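Local atomic coordinates of MGS-M4 (Unidentified, PDB entry 4Q3M), a protein that probably reduces carbonyl compounds to alcohols with a nicotinamide cofactor, as other aldo-keto reductases do, although its own substrate is unknown. Residues Leu74-Leu85 against Asn113-Leu124. Sequence-based numbering, arbitrary orientation.
Sequences LWNTDQGYEKTL and NALSTYRAFETL
Gly80, the N-cap of helix 81-85, lies over Thr117, and from there this helix crosses helix 113-124 at -46°, the segment axes approaching to 8.0 Å. Thr117 OG1 is the polar hub: it accepts a hydrogen bond from Gly80 N (2.9 Å, 148° at the hydrogen) and donates one to Asn113 O in its own helix. Chi1 of -62° puts that oxygen beside its own backbone N and turns the methyl CG2 the other way, tip to tip with Leu74 CD2 and close to Thr84 OG1. A valine in its place would probably leave Gly80 N without its acceptor and loosen the start of helix 81-85 from its neighbour. Thr84 OG1 bonds back to Gly80 O, while its CG2 meets the edge of the Phe121 ring near CE1 and also Ala120 CB (3.6 Å). Tyr81 swings CG anti to its backbone N, which carries the ring along helix 113-124: CD1 packs on Ala120 CB at 3.7 Å, and OH shares a 2.9 Å hydrogen bond with Thr123 OG1. Leu85 CD2 extends the apolar seam, 3.9 Å from Leu124 CD2. At the other end Gln79 lays its CB against Thr117 OG1 (3.3 Å) and crosses Asn113 with the amide planes nearly perpendicular; Gln79 NE2 bonds to Trp107 O and Asn113 ND2 to Lys109 O. The contact joins successive beta-alpha units of the TIM barrel: helices 81-94 and 111-126 pack side by side outside strands 69-74 and 102-105, with Thr117 and Phe121 resting on Ile105 and Phe121 reaching on to Ile133 of strand 133-136.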
ATOM      1  N   LEU A  74       2.915 -16.620 -12.470  1.00 41.31           N
ATOM      2  CA  LEU A  74       4.296 -17.007 -12.263  1.00 45.11           C
ATOM      3  C   LEU A  74       4.744 -16.546 -10.876  1.00 47.39           C
ATOM      4  O   LEU A  74       4.580 -15.378 -10.528  1.00 46.00           O
ATOM      5  CB  LEU A  74       5.190 -16.393 -13.331  1.00 46.05           C
ATOM      6  CG  LEU A  74       6.652 -16.452 -12.921  1.00 51.21           C
ATOM      7  CD1 LEU A  74       7.220 -17.747 -13.435  1.00 53.66           C
ATOM      8  CD2 LEU A  74       7.423 -15.280 -13.423  1.00 50.25           C
ATOM      9  N   TRP A  75       5.310 -17.456 -10.088  1.00 45.53           N
ATOM     10  CA  TRP A  75       5.676 -17.132  -8.711  1.00 42.73           C
ATOM     11  C   TRP A  75       7.000 -16.368  -8.618  1.00 41.01           C
ATOM     12  O   TRP A  75       7.833 -16.435  -9.523  1.00 42.44           O
ATOM     13  CB  TRP A  75       5.737 -18.409  -7.869  1.00 42.03           C
ATOM     14  CG  TRP A  75       5.967 -18.165  -6.410  1.00 39.70           C
ATOM     15  CD1 TRP A  75       7.004 -18.628  -5.657  1.00 40.80           C
ATOM     16  CD2 TRP A  75       5.150 -17.381  -5.531  1.00 41.55           C
ATOM     17  NE1 TRP A  75       6.879 -18.190  -4.360  1.00 46.15           N
ATOM     18  CE2 TRP A  75       5.750 -17.422  -4.257  1.00 40.60           C
ATOM     19  CE3 TRP A  75       3.967 -16.651  -5.695  1.00 37.65           C
ATOM     20  CZ2 TRP A  75       5.209 -16.764  -3.154  1.00 41.48           C
ATOM     21  CZ3 TRP A  75       3.432 -15.998  -4.599  1.00 40.23           C
ATOM     22  CH2 TRP A  75       4.053 -16.059  -3.346  1.00 40.09           C
ATOM     23  N   ASN A  76       7.171 -15.646  -7.513  1.00 37.61           N
ATOM     24  CA  ASN A  76       8.319 -14.770  -7.285  1.00 41.54           C
ATOM     25  C   ASN A  76       9.681 -15.424  -7.509  1.00 44.53           C
ATOM     26  O   ASN A  76      10.591 -14.805  -8.059  1.00 43.46           O
ATOM     27  CB  ASN A  76       8.267 -14.214  -5.858  1.00 42.80           C
ATOM     28  CG  ASN A  76       6.935 -13.572  -5.530  1.00 45.27           C
ATOM     29  OD1 ASN A  76       6.001 -13.603  -6.332  1.00 43.16           O
ATOM     30  ND2 ASN A  76       6.837 -12.989  -4.339  1.00 48.85           N
ATOM     31  N   THR A  77       9.816 -16.674  -7.079  1.00 47.13           N
ATOM     32  CA  THR A  77      11.097 -17.370  -7.142  1.00 48.09           C
ATOM     33  C   THR A  77      11.525 -17.700  -8.570  1.00 45.64           C
ATOM     34  O   THR A  77      12.690 -18.011  -8.817  1.00 48.66           O
ATOM     35  CB  THR A  77      11.061 -18.681  -6.332  1.00 51.61           C
ATOM     36  OG1 THR A  77      10.092 -19.571  -6.898  1.00 52.60           O
ATOM     37  CG2 THR A  77      10.705 -18.403  -4.880  1.00 52.85           C
ATOM     38  N   ASP A  78      10.587 -17.630  -9.508  1.00 41.56           N
ATOM     39  CA  ASP A  78      10.868 -18.020 -10.884  1.00 43.68           C
ATOM     40  C   ASP A  78      11.057 -16.823 -11.815  1.00 45.61           C
ATOM     41  O   ASP A  78      11.164 -16.993 -13.030  1.00 46.58           O
ATOM     42  CB  ASP A  78       9.743 -18.904 -11.422  1.00 39.49           C
ATOM     43  CG  ASP A  78       9.672 -20.251 -10.737  1.00 41.47           C
ATOM     44  OD1 ASP A  78      10.729 -20.769 -10.321  1.00 43.70           O
ATOM     45  OD2 ASP A  78       8.552 -20.793 -10.617  1.00 43.67           O
ATOM     46  N   GLN A  79      11.092 -15.617 -11.254  1.00 42.61           N
ATOM     47  CA  GLN A  79      11.262 -14.419 -12.071  1.00 42.46           C
ATOM     48  C   GLN A  79      12.646 -14.390 -12.713  1.00 45.79           C
ATOM     49  O   GLN A  79      13.642 -14.758 -12.089  1.00 45.58           O
ATOM     50  CB  GLN A  79      11.026 -13.152 -11.244  1.00 39.53           C
ATOM     51  CG  GLN A  79       9.574 -12.949 -10.838  1.00 35.11           C
ATOM     52  CD  GLN A  79       9.272 -11.522 -10.422  1.00 35.79           C
ATOM     53  OE1 GLN A  79      10.057 -10.608 -10.678  1.00 37.21           O
ATOM     54  NE2 GLN A  79       8.126 -11.323  -9.780  1.00 34.19           N
ATOM     55  N   GLY A  80      12.694 -13.952 -13.966  1.00 46.33           N
ATOM     56  CA  GLY A  80      13.903 -14.020 -14.766  1.00 51.82           C
ATOM     57  C   GLY A  80      13.601 -14.769 -16.048  1.00 52.61           C
ATOM     58  O   GLY A  80      12.839 -15.734 -16.032  1.00 48.64           O
ATOM     59  N   TYR A  81      14.204 -14.333 -17.153  1.00 55.04           N
ATOM     60  CA  TYR A  81      13.854 -14.828 -18.485  1.00 56.16           C
ATOM     61  C   TYR A  81      13.866 -16.352 -18.613  1.00 58.16           C
ATOM     62  O   TYR A  81      12.844 -16.956 -18.940  1.00 58.41           O
ATOM     63  CB  TYR A  81      14.796 -14.227 -19.533  1.00 54.97           C
ATOM     64  CG  TYR A  81      14.364 -14.496 -20.958  1.00 52.87           C
ATOM     65  CD1 TYR A  81      13.437 -13.675 -21.588  1.00 46.08           C
ATOM     66  CD2 TYR A  81      14.879 -15.571 -21.671  1.00 55.46           C
ATOM     67  CE1 TYR A  81      13.037 -13.916 -22.888  1.00 47.43           C
ATOM     68  CE2 TYR A  81      14.484 -15.820 -22.972  1.00 56.20           C
ATOM     69  CZ  TYR A  81      13.563 -14.989 -23.576  1.00 52.88           C
ATOM     70  OH  TYR A  81      13.166 -15.232 -24.870  1.00 54.27           O
ATOM     71  N   GLU A  82      15.016 -16.967 -18.359  1.00 56.21           N
ATOM     72  CA  GLU A  82      15.159 -18.411 -18.524  1.00 58.03           C
ATOM     73  C   GLU A  82      14.308 -19.198 -17.533  1.00 47.89           C
ATOM     74  O   GLU A  82      13.750 -20.240 -17.874  1.00 50.76           O
ATOM     75  CB  GLU A  82      16.624 -18.826 -18.382  1.00 52.21           C
ATOM     76  CG  GLU A  82      17.538 -18.254 -19.449  1.00 57.84           C
ATOM     77  CD  GLU A  82      17.148 -18.681 -20.853  1.00 59.74           C
ATOM     78  OE1 GLU A  82      16.577 -19.781 -21.010  1.00 63.87           O
ATOM     79  OE2 GLU A  82      17.410 -17.912 -21.801  1.00 58.98           O
ATOM     80  N   LYS A  83      14.213 -18.695 -16.308  1.00 46.20           N
ATOM     81  CA  LYS A  83      13.468 -19.383 -15.262  1.00 49.04           C
ATOM     82  C   LYS A  83      11.965 -19.279 -15.501  1.00 48.49           C
ATOM     83  O   LYS A  83      11.203 -20.163 -15.111  1.00 50.47           O
ATOM     84  CB  LYS A  83      13.831 -18.813 -13.889  1.00 52.10           C
ATOM     85  CG  LYS A  83      13.672 -19.797 -12.744  1.00 57.94           C
ATOM     86  CD  LYS A  83      14.392 -19.302 -11.498  1.00 62.58           C
ATOM     87  CE  LYS A  83      14.416 -20.364 -10.411  1.00 64.50           C
ATOM     88  NZ  LYS A  83      15.219 -19.930  -9.234  1.00 63.52           N
ATOM     89  N   THR A  84      11.546 -18.196 -16.150  1.00 45.42           N
ATOM     90  CA  THR A  84      10.135 -17.970 -16.439  1.00 43.00           C
ATOM     91  C   THR A  84       9.633 -18.914 -17.529  1.00 45.09           C
ATOM     92  O   THR A  84       8.548 -19.486 -17.413  1.00 40.20           O
ATOM     93  CB  THR A  84       9.874 -16.512 -16.868  1.00 43.16           C
ATOM     94  OG1 THR A  84      10.052 -15.643 -15.744  1.00 43.61           O
ATOM     95  CG2 THR A  84       8.458 -16.353 -17.389  1.00 41.95           C
ATOM     96  N   LEU A  85      10.429 -19.073 -18.583  1.00 48.21           N
ATOM     97  CA  LEU A  85      10.086 -19.973 -19.680  1.00 52.47           C
ATOM     98  C   LEU A  85       9.875 -21.397 -19.181  1.00 58.65           C
ATOM     99  O   LEU A  85       8.977 -22.100 -19.641  1.00 55.83           O
ATOM    100  CB  LEU A  85      11.177 -19.956 -20.755  1.00 54.63           C
ATOM    101  CG  LEU A  85      11.414 -18.648 -21.510  1.00 53.60           C
ATOM    102  CD1 LEU A  85      12.570 -18.804 -22.485  1.00 50.32           C
ATOM    103  CD2 LEU A  85      10.153 -18.208 -22.236  1.00 51.49           C
ATOM    104  N   ASN A 113      13.831  -7.500 -12.652  1.00 35.32           N
ATOM    105  CA  ASN A 113      13.193  -8.808 -12.579  1.00 35.83           C
ATOM    106  C   ASN A 113      11.841  -8.808 -13.278  1.00 39.68           C
ATOM    107  O   ASN A 113      11.432  -9.814 -13.853  1.00 47.58           O
ATOM    108  CB  ASN A 113      13.025  -9.250 -11.125  1.00 33.11           C
ATOM    109  CG  ASN A 113      14.311  -9.777 -10.523  1.00 40.93           C
ATOM    110  OD1 ASN A 113      15.202 -10.239 -11.237  1.00 43.87           O
ATOM    111  ND2 ASN A 113      14.411  -9.721  -9.199  1.00 44.49           N
ATOM    112  N   ALA A 114      11.152  -7.674 -13.221  1.00 36.39           N
ATOM    113  CA  ALA A 114       9.852  -7.535 -13.864  1.00 35.52           C
ATOM    114  C   ALA A 114       9.991  -7.558 -15.382  1.00 39.96           C
ATOM    115  O   ALA A 114       9.274  -8.284 -16.069  1.00 45.01           O
ATOM    116  CB  ALA A 114       9.170  -6.251 -13.412  1.00 30.86           C
ATOM    117  N   LEU A 115      10.925  -6.764 -15.896  1.00 37.86           N
ATOM    118  CA  LEU A 115      11.133  -6.655 -17.335  1.00 40.85           C
ATOM    119  C   LEU A 115      11.703  -7.943 -17.924  1.00 43.47           C
ATOM    120  O   LEU A 115      11.296  -8.371 -19.005  1.00 43.35           O
ATOM    121  CB  LEU A 115      12.060  -5.479 -17.650  1.00 40.68           C
ATOM    122  CG  LEU A 115      12.294  -5.176 -19.131  1.00 41.42           C
ATOM    123  CD1 LEU A 115      10.970  -4.956 -19.846  1.00 39.95           C
ATOM    124  CD2 LEU A 115      13.201  -3.966 -19.294  1.00 42.27           C
ATOM    125  N   SER A 116      12.644  -8.557 -17.211  1.00 40.92           N
ATOM    126  CA  SER A 116      13.258  -9.805 -17.661  1.00 43.79           C
ATOM    127  C   SER A 116      12.226 -10.921 -17.724  1.00 43.40           C
ATOM    128  O   SER A 116      12.230 -11.741 -18.641  1.00 46.25           O
ATOM    129  CB  SER A 116      14.407 -10.209 -16.735  1.00 46.63           C
ATOM    130  OG  SER A 116      15.040 -11.389 -17.197  1.00 54.11           O
ATOM    131  N   THR A 117      11.348 -10.941 -16.730  1.00 36.10           N
ATOM    132  CA  THR A 117      10.237 -11.879 -16.697  1.00 38.89           C
ATOM    133  C   THR A 117       9.236 -11.620 -17.812  1.00 39.25           C
ATOM    134  O   THR A 117       8.753 -12.548 -18.462  1.00 39.44           O
ATOM    135  CB  THR A 117       9.503 -11.809 -15.355  1.00 38.00           C
ATOM    136  OG1 THR A 117      10.397 -12.175 -14.295  1.00 34.54           O
ATOM    137  CG2 THR A 117       8.296 -12.700 -15.372  1.00 34.95           C
ATOM    138  N   TYR A 118       8.927 -10.347 -18.024  1.00 36.72           N
ATOM    139  CA  TYR A 118       7.924  -9.961 -19.002  1.00 37.35           C
ATOM    140  C   TYR A 118       8.412 -10.204 -20.427  1.00 39.86           C
ATOM    141  O   TYR A 118       7.617 -10.510 -21.316  1.00 41.59           O
ATOM    142  CB  TYR A 118       7.540  -8.496 -18.813  1.00 31.26           C
ATOM    143  CG  TYR A 118       6.224  -8.132 -19.451  1.00 31.31           C
ATOM    144  CD1 TYR A 118       5.023  -8.387 -18.802  1.00 34.49           C
ATOM    145  CD2 TYR A 118       6.180  -7.536 -20.702  1.00 32.88           C
ATOM    146  CE1 TYR A 118       3.815  -8.056 -19.382  1.00 36.85           C
ATOM    147  CE2 TYR A 118       4.979  -7.201 -21.290  1.00 35.99           C
ATOM    148  CZ  TYR A 118       3.799  -7.463 -20.626  1.00 37.66           C
ATOM    149  OH  TYR A 118       2.600  -7.131 -21.209  1.00 40.52           O
ATOM    150  N   ARG A 119       9.717 -10.064 -20.639  1.00 38.22           N
ATOM    151  CA  ARG A 119      10.317 -10.374 -21.933  1.00 37.75           C
ATOM    152  C   ARG A 119      10.063 -11.832 -22.289  1.00 41.41           C
ATOM    153  O   ARG A 119       9.856 -12.173 -23.453  1.00 47.18           O
ATOM    154  CB  ARG A 119      11.819 -10.086 -21.924  1.00 40.22           C
ATOM    155  CG  ARG A 119      12.179  -8.614 -22.051  1.00 44.84           C
ATOM    156  CD  ARG A 119      11.909  -8.093 -23.452  1.00 49.90           C
ATOM    157  NE  ARG A 119      12.307  -6.695 -23.599  1.00 54.16           N
ATOM    158  CZ  ARG A 119      11.479  -5.665 -23.465  1.00 55.64           C
ATOM    159  NH1 ARG A 119      10.200  -5.871 -23.181  1.00 54.30           N
ATOM    160  NH2 ARG A 119      11.930  -4.426 -23.614  1.00 57.57           N
ATOM    161  N   ALA A 120      10.078 -12.689 -21.272  1.00 38.22           N
ATOM    162  CA  ALA A 120       9.763 -14.098 -21.456  1.00 41.25           C
ATOM    163  C   ALA A 120       8.278 -14.274 -21.752  1.00 45.08           C
ATOM    164  O   ALA A 120       7.899 -15.118 -22.564  1.00 48.22           O
ATOM    165  CB  ALA A 120      10.165 -14.899 -20.231  1.00 37.94           C
ATOM    166  N   PHE A 121       7.443 -13.476 -21.090  1.00 39.09           N
ATOM    167  CA  PHE A 121       6.009 -13.467 -21.369  1.00 42.62           C
ATOM    168  C   PHE A 121       5.769 -13.088 -22.826  1.00 43.57           C
ATOM    169  O   PHE A 121       4.939 -13.687 -23.509  1.00 44.89           O
ATOM    170  CB  PHE A 121       5.262 -12.486 -20.457  1.00 42.22           C
ATOM    171  CG  PHE A 121       5.024 -12.994 -19.060  1.00 39.47           C
ATOM    172  CD1 PHE A 121       5.849 -13.948 -18.490  1.00 43.60           C
ATOM    173  CD2 PHE A 121       3.957 -12.512 -18.317  1.00 36.75           C
ATOM    174  CE1 PHE A 121       5.620 -14.402 -17.204  1.00 42.09           C
ATOM    175  CE2 PHE A 121       3.722 -12.967 -17.035  1.00 29.08           C
ATOM    176  CZ  PHE A 121       4.555 -13.911 -16.477  1.00 29.86           C
ATOM    177  N   GLU A 122       6.510 -12.086 -23.289  1.00 45.04           N
ATOM    178  CA  GLU A 122       6.376 -11.583 -24.650  1.00 47.76           C
ATOM    179  C   GLU A 122       6.788 -12.629 -25.681  1.00 48.91           C
ATOM    180  O   GLU A 122       6.173 -12.740 -26.741  1.00 44.18           O
ATOM    181  CB  GLU A 122       7.205 -10.310 -24.830  1.00 46.02           C
ATOM    182  CG  GLU A 122       6.660  -9.111 -24.073  1.00 44.69           C
ATOM    183  CD  GLU A 122       7.534  -7.881 -24.216  1.00 44.58           C
ATOM    184  OE1 GLU A 122       8.759  -8.038 -24.398  1.00 45.97           O
ATOM    185  OE2 GLU A 122       6.995  -6.756 -24.148  1.00 44.23           O
ATOM    186  N   THR A 123       7.831 -13.392 -25.366  1.00 51.76           N
ATOM    187  CA  THR A 123       8.278 -14.470 -26.239  1.00 54.62           C
ATOM    188  C   THR A 123       7.196 -15.540 -26.353  1.00 55.19           C
ATOM    189  O   THR A 123       6.910 -16.035 -27.443  1.00 56.03           O
ATOM    190  CB  THR A 123       9.585 -15.112 -25.729  1.00 53.57           C
ATOM    191  OG1 THR A 123      10.629 -14.129 -25.714  1.00 55.61           O
ATOM    192  CG2 THR A 123      10.001 -16.267 -26.627  1.00 54.06           C
ATOM    193  N   LEU A 124       6.592 -15.880 -25.219  1.00 52.30           N
ATOM    194  CA  LEU A 124       5.524 -16.873 -25.180  1.00 52.59           C
ATOM    195  C   LEU A 124       4.284 -16.384 -25.920  1.00 52.01           C
ATOM    196  O   LEU A 124       3.578 -17.170 -26.553  1.00 53.67           O
ATOM    197  CB  LEU A 124       5.170 -17.216 -23.731  1.00 53.18           C
ATOM    198  CG  LEU A 124       6.276 -17.873 -22.903  1.00 56.45           C
ATOM    199  CD1 LEU A 124       5.911 -17.869 -21.425  1.00 58.73           C
ATOM    200  CD2 LEU A 124       6.548 -19.287 -23.389  1.00 44.36           C
TER